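Aldehyde dehydrogenase (Burkholderia cenocepacia, PDB 4O6R) probably oxidises aldehydes to carboxylic acids with NAD+ or NADP+ as the electron acceptor, and is seen here with AMP bound. Local coordinates at residues M167-A172 with F470-D475; W279-N284 with E307-L312; D338-Y343 with Y370-T375. All coordinates share one frame; numbering follows the deposited sequence.

Contact 1: residues M167-A172 with F470-D475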
loop_
_atom_site.group_PDB
_atom_site.type_symbol
_atom_site.label_atom_id
_atom_site.label_comp_id
_atom_site.label_asym_id
_atom_site.label_seq_id
_atom_site.Cartn_x
_atom_site.Cartn_y
_atom_site.Cartn_z
ATOM N N MET A 167 -10.920 -14.163 -15.332
ATOM C CA MET A 167 -9.732 -14.127 -16.146
ATOM C C MET A 167 -8.993 -12.806 -16.085
ATOM O O MET A 167 -7.781 -12.792 -16.274
ATOM C CB MET A 167 -10.034 -14.513 -17.596
ATOM C CG MET A 167 -10.535 -15.945 -17.691
ATOM S SD MET A 167 -10.423 -16.635 -19.359
ATOM C CE MET A 167 -11.902 -15.930 -20.101
ATOM N N GLY A 168 -9.702 -11.714 -15.817
ATOM C CA GLY A 168 -9.029 -10.416 -15.683
ATOM C C GLY A 168 -7.839 -10.431 -14.715
ATOM O O GLY A 168 -6.707 -10.192 -15.131
ATOM N N PRO A 169 -8.085 -10.726 -13.433
ATOM C CA PRO A 169 -6.970 -10.711 -12.521
ATOM C C PRO A 169 -5.981 -11.835 -12.768
ATOM O O PRO A 169 -4.786 -11.612 -12.626
ATOM C CB PRO A 169 -7.630 -10.828 -11.135
ATOM C CG PRO A 169 -8.972 -11.395 -11.358
ATOM C CD PRO A 169 -9.370 -10.894 -12.722
ATOM N N ALA A 170 -6.455 -13.023 -13.111
ATOM C CA ALA A 170 -5.552 -14.173 -13.282
ATOM C C ALA A 170 -4.511 -13.868 -14.354
ATOM O O ALA A 170 -3.307 -14.112 -14.161
ATOM C CB ALA A 170 -6.340 -15.419 -13.643
ATOM N N LEU A 171 -4.993 -13.300 -15.469
ATOM C CA LEU A 171 -4.160 -13.040 -16.638
ATOM C C LEU A 171 -3.274 -11.849 -16.391
ATOM O O LEU A 171 -2.075 -11.890 -16.692
ATOM C CB LEU A 171 -5.028 -12.804 -17.871
ATOM C CG LEU A 171 -5.702 -14.058 -18.410
ATOM C CD1 LEU A 171 -6.700 -13.698 -19.519
ATOM C CD2 LEU A 171 -4.666 -15.063 -18.896
ATOM N N ALA A 172 -3.849 -10.806 -15.815
ATOM C CA ALA A 172 -3.097 -9.595 -15.493
ATOM C C ALA A 172 -1.902 -9.933 -14.630
ATOM O O ALA A 172 -0.805 -9.428 -14.861
ATOM C CB ALA A 172 -3.967 -8.580 -14.794
ATOM N N PHE A 470 -7.183 -4.842 -6.041
ATOM C CA PHE A 470 -5.903 -5.340 -5.553
ATOM C C PHE A 470 -6.051 -6.657 -4.798
ATOM O O PHE A 470 -5.144 -7.465 -4.764
ATOM C CB PHE A 470 -5.224 -4.306 -4.675
ATOM C CG PHE A 470 -4.721 -3.113 -5.435
ATOM C CD1 PHE A 470 -3.527 -3.174 -6.130
ATOM C CD2 PHE A 470 -5.477 -1.947 -5.509
ATOM C CE1 PHE A 470 -3.061 -2.085 -6.838
ATOM C CE2 PHE A 470 -5.003 -0.854 -6.200
ATOM C CZ PHE A 470 -3.801 -0.926 -6.866
ATOM N N GLU A 471 -7.190 -6.853 -4.178
ATOM C CA GLU A 471 -7.454 -8.079 -3.458
ATOM C C GLU A 471 -7.380 -9.310 -4.376
ATOM O O GLU A 471 -6.754 -10.318 -4.005
ATOM C CB GLU A 471 -8.789 -7.998 -2.752
ATOM C CG GLU A 471 -8.810 -6.971 -1.625
ATOM C CD GLU A 471 -9.143 -5.536 -2.074
ATOM O OE1 GLU A 471 -9.236 -5.233 -3.295
ATOM O OE2 GLU A 471 -9.351 -4.690 -1.181
ATOM N N ALA A 472 -7.992 -9.229 -5.553
ATOM C CA ALA A 472 -7.934 -10.322 -6.526
ATOM C C ALA A 472 -6.497 -10.513 -6.991
ATOM O O ALA A 472 -6.034 -11.629 -7.133
ATOM C CB ALA A 472 -8.832 -10.030 -7.716
ATOM N N MET A 473 -5.783 -9.415 -7.234
ATOM C CA MET A 473 -4.356 -9.534 -7.645
ATOM C C MET A 473 -3.525 -10.228 -6.596
ATOM O O MET A 473 -2.661 -11.058 -6.931
ATOM C CB MET A 473 -3.748 -8.171 -7.938
ATOM C CG MET A 473 -4.377 -7.450 -9.096
ATOM S SD MET A 473 -4.308 -8.355 -10.639
ATOM C CE MET A 473 -2.566 -8.253 -11.040
ATOM N N HIS A 474 -3.769 -9.910 -5.330
ATOM C CA HIS A 474 -3.057 -10.599 -4.243
ATOM C C HIS A 474 -3.323 -12.128 -4.258
ATOM O O HIS A 474 -2.393 -12.933 -4.118
ATOM C CB HIS A 474 -3.456 -9.979 -2.893
ATOM C CG HIS A 474 -2.671 -10.486 -1.728
ATOM N ND1 HIS A 474 -1.485 -9.911 -1.325
ATOM C CD2 HIS A 474 -2.900 -11.512 -0.877
ATOM C CE1 HIS A 474 -1.032 -10.546 -0.257
ATOM N NE2 HIS A 474 -1.863 -11.531 0.027
ATOM N N ASP A 475 -4.592 -12.506 -4.412
ATOM C CA ASP A 475 -5.020 -13.899 -4.384
ATOM C C ASP A 475 -4.576 -14.658 -5.656
ATOM O O ASP A 475 -4.687 -15.886 -5.701
ATOM C CB ASP A 475 -6.565 -14.017 -4.309
ATOM C CG ASP A 475 -7.169 -13.561 -2.992
ATOM O OD1 ASP A 475 -6.442 -13.405 -1.972
ATOM O OD2 ASP A 475 -8.432 -13.436 -2.992
#
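A buried helix-to-helix contact, made mainly by apolar side chains, joins the last turn of helix 159-172 to the short helix 469-475, their axes passing 8.8 Å apart at a crossing angle of -54°. Pro169 sits at the crossing. The CB of its ring rests 3.7 Å from the CB of Ala472, and CG lies nearly as close to the same methyl, so the small alanine lets the two backbones draw together: the CA atoms of Pro169 and Met473 are 5.7 Å apart. In the dinucleotide-binding domain of the aldehyde dehydrogenase fold, helix 159-172 packs on strands 138-153 and 176-180 through Met167 and Ala170, and helix 469-475 lies on its other side, just before strand 477-485. The longest side chain in the contact is that of Met473. It bends at both chi2 (-58°) and chi3 (-71°), which lays SD and CE against helix 159-172. SD of Met473 comes 3.8 Å from the carbonyl oxygen of Pro169, a packing distance, and its CE lies 4.0 Å from CB of Ala172. Phe120 of helix 102-123 touches both Pro169 and Met473, and on the far side of helix 469-475 His474 meets His474 of a neighbouring subunit.

Contact 2: residues W279-N284 with E307-L312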
loop_
_atom_site.group_PDB
_atom_site.type_symbol
_atom_site.label_atom_id
_atom_site.label_comp_id
_atom_site.label_asym_id
_atom_site.label_seq_id
_atom_site.Cartn_x
_atom_site.Cartn_y
_atom_site.Cartn_z
ATOM N N TRP A 279 -35.068 -4.136 -8.148
ATOM C CA TRP A 279 -33.784 -4.393 -8.762
ATOM C C TRP A 279 -33.052 -5.541 -8.065
ATOM O O TRP A 279 -32.515 -6.436 -8.718
ATOM C CB TRP A 279 -32.939 -3.104 -8.742
ATOM C CG TRP A 279 -31.472 -3.277 -8.778
ATOM C CD1 TRP A 279 -30.597 -3.137 -7.728
ATOM C CD2 TRP A 279 -30.674 -3.589 -9.923
ATOM N NE1 TRP A 279 -29.320 -3.352 -8.156
ATOM C CE2 TRP A 279 -29.336 -3.650 -9.492
ATOM C CE3 TRP A 279 -30.969 -3.838 -11.274
ATOM C CZ2 TRP A 279 -28.282 -3.952 -10.359
ATOM C CZ3 TRP A 279 -29.926 -4.137 -12.144
ATOM C CH2 TRP A 279 -28.599 -4.194 -11.689
ATOM N N ALA A 280 -33.014 -5.503 -6.731
ATOM C CA ALA A 280 -32.161 -6.399 -5.990
ATOM C C ALA A 280 -32.549 -7.857 -6.148
ATOM O O ALA A 280 -31.662 -8.735 -6.092
ATOM C CB ALA A 280 -32.154 -6.022 -4.510
ATOM N N ILE A 281 -33.841 -8.135 -6.313
ATOM C CA ILE A 281 -34.286 -9.526 -6.433
ATOM C C ILE A 281 -34.757 -9.902 -7.830
ATOM O O ILE A 281 -34.578 -11.051 -8.215
ATOM C CB ILE A 281 -35.340 -9.898 -5.385
ATOM C CG1 ILE A 281 -35.637 -11.419 -5.346
ATOM C CG2 ILE A 281 -36.636 -9.135 -5.622
ATOM C CD1 ILE A 281 -34.424 -12.309 -5.101
ATOM N N PHE A 282 -35.318 -8.975 -8.602
ATOM C CA PHE A 282 -35.875 -9.355 -9.910
ATOM C C PHE A 282 -34.921 -9.227 -11.074
ATOM O O PHE A 282 -35.098 -9.942 -12.069
ATOM C CB PHE A 282 -37.227 -8.667 -10.158
ATOM C CG PHE A 282 -38.234 -8.974 -9.077
ATOM C CD1 PHE A 282 -38.448 -10.293 -8.665
ATOM C CD2 PHE A 282 -38.925 -7.976 -8.436
ATOM C CE1 PHE A 282 -39.328 -10.592 -7.650
ATOM C CE2 PHE A 282 -39.811 -8.275 -7.427
ATOM C CZ PHE A 282 -40.017 -9.576 -7.024
ATOM N N HIS A 283 -33.897 -8.382 -10.956
ATOM C CA HIS A 283 -32.889 -8.339 -12.002
ATOM C C HIS A 283 -32.261 -9.709 -12.121
ATOM O O HIS A 283 -32.024 -10.377 -11.119
ATOM C CB HIS A 283 -31.808 -7.295 -11.763
ATOM C CG HIS A 283 -30.624 -7.452 -12.665
ATOM N ND1 HIS A 283 -29.416 -7.917 -12.221
ATOM C CD2 HIS A 283 -30.484 -7.269 -14.002
ATOM C CE1 HIS A 283 -28.554 -7.969 -13.224
ATOM N NE2 HIS A 283 -29.188 -7.603 -14.322
ATOM N N ASN A 284 -32.028 -10.116 -13.359
ATOM C CA ASN A 284 -31.420 -11.406 -13.704
ATOM C C ASN A 284 -32.290 -12.565 -13.256
ATOM O O ASN A 284 -31.810 -13.685 -13.028
ATOM C CB ASN A 284 -29.992 -11.563 -13.165
ATOM C CG ASN A 284 -29.085 -12.252 -14.169
ATOM O OD1 ASN A 284 -29.024 -11.821 -15.324
ATOM N ND2 ASN A 284 -28.394 -13.333 -13.759
ATOM N N GLU A 307 -47.513 -2.730 -0.411
ATOM C CA GLU A 307 -48.561 -2.415 -1.358
ATOM C C GLU A 307 -47.973 -1.872 -2.656
ATOM O O GLU A 307 -48.411 -2.251 -3.769
ATOM C CB GLU A 307 -49.572 -1.442 -0.762
ATOM C CG GLU A 307 -50.788 -1.244 -1.637
ATOM C CD GLU A 307 -51.807 -0.319 -1.004
ATOM O OE1 GLU A 307 -51.487 0.291 0.049
ATOM O OE2 GLU A 307 -52.916 -0.183 -1.569
ATOM N N ARG A 308 -46.978 -0.999 -2.533
ATOM C CA ARG A 308 -46.341 -0.446 -3.712
ATOM C C ARG A 308 -45.407 -1.466 -4.409
ATOM O O ARG A 308 -45.388 -1.567 -5.619
ATOM C CB ARG A 308 -45.576 0.831 -3.339
ATOM C CG ARG A 308 -46.537 1.966 -2.993
ATOM C CD ARG A 308 -45.862 3.035 -2.181
ATOM N NE ARG A 308 -44.908 3.778 -2.999
ATOM C CZ ARG A 308 -44.162 4.785 -2.560
ATOM N NH1 ARG A 308 -44.181 5.149 -1.288
ATOM N NH2 ARG A 308 -43.342 5.383 -3.386
ATOM N N PHE A 309 -44.658 -2.204 -3.618
ATOM C CA PHE A 309 -43.704 -3.197 -4.119
ATOM C C PHE A 309 -44.381 -4.360 -4.844
ATOM O O PHE A 309 -43.921 -4.778 -5.925
ATOM C CB PHE A 309 -42.868 -3.713 -2.949
ATOM C CG PHE A 309 -41.824 -4.729 -3.320
ATOM C CD1 PHE A 309 -40.828 -4.429 -4.213
ATOM C CD2 PHE A 309 -41.824 -5.956 -2.727
ATOM C CE1 PHE A 309 -39.859 -5.363 -4.553
ATOM C CE2 PHE A 309 -40.847 -6.898 -3.028
ATOM C CZ PHE A 309 -39.880 -6.613 -3.947
ATOM N N VAL A 310 -45.478 -4.860 -4.264
ATOM C CA VAL A 310 -46.271 -5.916 -4.901
ATOM C C VAL A 310 -46.852 -5.403 -6.228
ATOM O O VAL A 310 -46.778 -6.076 -7.245
ATOM C CB VAL A 310 -47.379 -6.445 -3.963
ATOM C CG1 VAL A 310 -48.315 -7.365 -4.701
ATOM C CG2 VAL A 310 -46.775 -7.214 -2.801
ATOM N N ALA A 311 -47.357 -4.177 -6.238
ATOM C CA ALA A 311 -47.887 -3.602 -7.479
ATOM C C ALA A 311 -46.827 -3.522 -8.547
ATOM O O ALA A 311 -47.064 -3.954 -9.659
ATOM C CB ALA A 311 -48.527 -2.241 -7.246
ATOM N N LEU A 312 -45.641 -3.020 -8.198
ATOM C CA LEU A 312 -44.540 -2.929 -9.169
ATOM C C LEU A 312 -44.153 -4.312 -9.718
ATOM O O LEU A 312 -43.998 -4.498 -10.920
ATOM C CB LEU A 312 -43.321 -2.272 -8.521
ATOM C CG LEU A 312 -42.053 -2.171 -9.358
ATOM C CD1 LEU A 312 -42.353 -1.454 -10.658
ATOM C CD2 LEU A 312 -41.002 -1.456 -8.542
#
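Phe282 reaches across from the last turn of helix 270-282 and overlaps no more than the margin of the ring of Phe309, which comes to meet it from helix 302-315. The rings tilt only 18° from one another, yet are displaced so far (centroids 6.0 Å apart) that little of one lies over the other. Contact is therefore made at the outer carbons: CE2 of Phe282 lies 3.9 Å from CZ of Phe309. Phe309 can span the gap because its CG stands anti to the backbone N (chi1 -179°), carrying the ring out from helix 302-315; the nearest CA atoms, of Phe282 and Leu312, are 10.8 Å apart. Helix 270-282 is the helix of a beta-alpha-beta crossover between the adjacent parallel strands 261-264 and 294-298 of the seven-stranded sheet of the aldehyde dehydrogenase fold, and Phe309 also packs on Ile376 of strand 375-378 in that sheet. Ile281 adds a second apolar touch, its CG2 approaching the rim of the Phe309 ring almost edge-on, 4.4 Å from CZ. The same methyl sits 3.5 Å above the centre of the Phe282 ring, meeting one ring at its face and the other at its edge. Met328 also touches Phe282, and Phe494 of a neighbouring subunit packs on it.

Contact 3: residues D338-Y343 with Y370-T375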
loop_
_atom_site.group_PDB
_atom_site.type_symbol
_atom_site.label_atom_id
_atom_site.label_comp_id
_atom_site.label_asym_id
_atom_site.label_seq_id
_atom_site.Cartn_x
_atom_site.Cartn_y
_atom_site.Cartn_z
ATOM N N ASP A 338 -38.148 -25.888 -11.940
ATOM C CA ASP A 338 -38.851 -26.855 -11.089
ATOM C C ASP A 338 -38.499 -26.658 -9.611
ATOM O O ASP A 338 -39.350 -26.765 -8.747
ATOM C CB ASP A 338 -38.543 -28.270 -11.535
ATOM C CG ASP A 338 -39.188 -28.603 -12.870
ATOM O OD1 ASP A 338 -40.092 -27.867 -13.321
ATOM O OD2 ASP A 338 -38.762 -29.593 -13.475
ATOM N N ARG A 339 -37.244 -26.324 -9.342
ATOM C CA ARG A 339 -36.790 -26.044 -7.993
ATOM C C ARG A 339 -37.542 -24.819 -7.418
ATOM O O ARG A 339 -37.965 -24.821 -6.271
ATOM C CB ARG A 339 -35.305 -25.770 -8.046
ATOM C CG ARG A 339 -34.567 -25.890 -6.745
ATOM C CD ARG A 339 -33.657 -27.140 -6.687
ATOM N NE ARG A 339 -33.905 -27.692 -5.363
ATOM C CZ ARG A 339 -33.459 -27.151 -4.234
ATOM N NH1 ARG A 339 -32.616 -26.119 -4.259
ATOM N NH2 ARG A 339 -33.816 -27.685 -3.074
ATOM N N VAL A 340 -37.728 -23.788 -8.224
ATOM C CA VAL A 340 -38.359 -22.565 -7.720
ATOM C C VAL A 340 -39.849 -22.836 -7.485
ATOM O O VAL A 340 -40.401 -22.420 -6.471
ATOM C CB VAL A 340 -38.116 -21.367 -8.667
ATOM C CG1 VAL A 340 -38.937 -20.153 -8.245
ATOM C CG2 VAL A 340 -36.628 -21.033 -8.701
ATOM N N LEU A 341 -40.492 -23.571 -8.392
ATOM C CA LEU A 341 -41.888 -23.898 -8.200
ATOM C C LEU A 341 -42.063 -24.769 -6.940
ATOM O O LEU A 341 -43.002 -24.567 -6.150
ATOM C CB LEU A 341 -42.469 -24.576 -9.457
ATOM C CG LEU A 341 -42.510 -23.683 -10.699
ATOM C CD1 LEU A 341 -43.037 -24.425 -11.939
ATOM C CD2 LEU A 341 -43.339 -22.446 -10.408
ATOM N N SER A 342 -41.131 -25.691 -6.714
ATOM C CA SER A 342 -41.170 -26.517 -5.502
ATOM C C SER A 342 -41.083 -25.642 -4.216
ATOM O O SER A 342 -41.779 -25.917 -3.233
ATOM C CB SER A 342 -40.059 -27.562 -5.556
ATOM O OG SER A 342 -39.983 -28.308 -4.341
ATOM N N TYR A 343 -40.264 -24.579 -4.248
ATOM C CA TYR A 343 -40.139 -23.679 -3.105
ATOM C C TYR A 343 -41.403 -22.848 -2.877
ATOM O O TYR A 343 -41.714 -22.529 -1.734
ATOM C CB TYR A 343 -38.915 -22.783 -3.200
ATOM C CG TYR A 343 -37.645 -23.403 -2.659
ATOM C CD1 TYR A 343 -37.543 -23.724 -1.316
ATOM C CD2 TYR A 343 -36.553 -23.686 -3.486
ATOM C CE1 TYR A 343 -36.391 -24.274 -0.789
ATOM C CE2 TYR A 343 -35.388 -24.252 -2.977
ATOM C CZ TYR A 343 -35.316 -24.522 -1.609
ATOM O OH TYR A 343 -34.206 -25.086 -1.021
ATOM N N TYR A 370 -38.871 -21.528 -19.557
ATOM C CA TYR A 370 -38.715 -21.804 -18.136
ATOM C C TYR A 370 -39.112 -20.589 -17.305
ATOM O O TYR A 370 -38.366 -20.122 -16.458
ATOM C CB TYR A 370 -37.295 -22.242 -17.840
ATOM C CG TYR A 370 -36.764 -23.276 -18.801
ATOM C CD1 TYR A 370 -37.556 -24.331 -19.252
ATOM C CD2 TYR A 370 -35.441 -23.217 -19.249
ATOM C CE1 TYR A 370 -37.041 -25.282 -20.141
ATOM C CE2 TYR A 370 -34.936 -24.149 -20.132
ATOM C CZ TYR A 370 -35.728 -25.184 -20.560
ATOM O OH TYR A 370 -35.197 -26.100 -21.413
ATOM N N TYR A 371 -40.340 -20.118 -17.538
ATOM C CA TYR A 371 -40.820 -18.857 -16.976
ATOM C C TYR A 371 -41.566 -18.999 -15.658
ATOM O O TYR A 371 -42.425 -19.891 -15.488
ATOM C CB TYR A 371 -41.758 -18.152 -17.954
ATOM C CG TYR A 371 -41.101 -17.611 -19.208
ATOM C CD1 TYR A 371 -40.524 -16.327 -19.222
ATOM C CD2 TYR A 371 -41.071 -18.355 -20.376
ATOM C CE1 TYR A 371 -39.924 -15.831 -20.365
ATOM C CE2 TYR A 371 -40.495 -17.846 -21.527
ATOM C CZ TYR A 371 -39.917 -16.598 -21.518
ATOM O OH TYR A 371 -39.360 -16.091 -22.674
ATOM N N VAL A 372 -41.263 -18.091 -14.742
ATOM C CA VAL A 372 -42.045 -17.938 -13.530
ATOM C C VAL A 372 -42.229 -16.450 -13.229
ATOM O O VAL A 372 -41.340 -15.636 -13.499
ATOM C CB VAL A 372 -41.421 -18.730 -12.361
ATOM C CG1 VAL A 372 -40.050 -18.226 -11.997
ATOM C CG2 VAL A 372 -42.324 -18.701 -11.143
ATOM N N ARG A 373 -43.385 -16.091 -12.695
ATOM C CA ARG A 373 -43.667 -14.704 -12.367
ATOM C C ARG A 373 -42.894 -14.260 -11.126
ATOM O O ARG A 373 -42.551 -15.080 -10.292
ATOM C CB ARG A 373 -45.158 -14.497 -12.118
ATOM C CG ARG A 373 -46.010 -14.733 -13.361
ATOM C CD ARG A 373 -47.488 -14.558 -13.065
ATOM N NE ARG A 373 -47.847 -15.253 -11.837
ATOM C CZ ARG A 373 -48.616 -16.332 -11.756
ATOM N NH1 ARG A 373 -48.818 -16.860 -10.555
ATOM N NH2 ARG A 373 -49.212 -16.873 -12.847
ATOM N N PRO A 374 -42.609 -12.960 -11.024
ATOM C CA PRO A 374 -41.995 -12.423 -9.807
ATOM C C PRO A 374 -42.842 -12.811 -8.615
ATOM O O PRO A 374 -44.062 -12.632 -8.640
ATOM C CB PRO A 374 -42.018 -10.907 -10.029
ATOM C CG PRO A 374 -42.042 -10.738 -11.508
ATOM C CD PRO A 374 -42.802 -11.926 -12.059
ATOM N N THR A 375 -42.202 -13.389 -7.613
ATOM C CA THR A 375 -42.890 -14.020 -6.500
ATOM C C THR A 375 -42.437 -13.363 -5.180
ATOM O O THR A 375 -41.242 -13.177 -4.949
ATOM C CB THR A 375 -42.609 -15.521 -6.508
ATOM O OG1 THR A 375 -43.085 -16.094 -7.735
ATOM C CG2 THR A 375 -43.285 -16.204 -5.377
#
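Val340 is the first residue of segment 338-343 to touch segment 370-375. It points from helix 334-349 toward that segment, where its CG1 lies 4.4 Å from CG1 of Val372, a loose apolar touch. Leu341, next along the helix, makes the closer approach: its CD2 stands 3.9 Å from CG2 of Val372. Leu341 and Val372 run alongside one another, pointing opposite ways, so they meet along their flanks. The CG of Leu341 is anti to its own carbonyl carbon (chi1 -65°), and chi2 sends CD1 anti to CA, leaving CD2 as the branch turned to Val372. Val372 thus serves both helix residues with different branches, CG1 for Val340 and CG2 for Leu341. Its chi1 of 63° sets CG1 between the backbone N and the carbonyl carbon and sends CG2 anti to the N. Tyr343, one turn on from Arg339, lies beyond the contact; its CE2 packs above one face of the Arg339 guanidinium, off its centre, and Arg339 NH2 makes a weak hydrogen bond to its OH. Across from the helix, the OG1 of Thr375 donates to the carbonyl oxygen of Arg373 at 2.8 Å, tilted 34° from the carbonyl plane, a bond that spans Pro374. Val372 also touches Leu337, one helical turn before Leu341, and so packs against successive turns of helix 334-349. The chain then enters strand 375-378, between strands 353-356 and 395-401 in the seven-stranded sheet, which with its helices is probably the catalytic domain, as in the family; Thr375 makes backbone bonds there to Pro394 and Val396.

Contacts 2 and 3 lie together on one side of the chain, their centres about 15 Å apart, and contact 1 lies on the opposite side of the chain's centre, centre to centre about 34 Å from contact 2 and about 36 Å from contact 3. Along the sequence, contact 2 closes before contact 3 opens, and both are nested in the long stretch that contact 1 closes. Contacts 2 and 3 pack around the seven-stranded sheet and touch directly: CE1 of Phe282 is 3.6 Å from CB of Pro374. Contact 1 lies between helices beside the sheet of the nucleotide-binding domain; the chain has returned to this sheet by strand 463-464, and helix 469-475 packs there before strand 477-485.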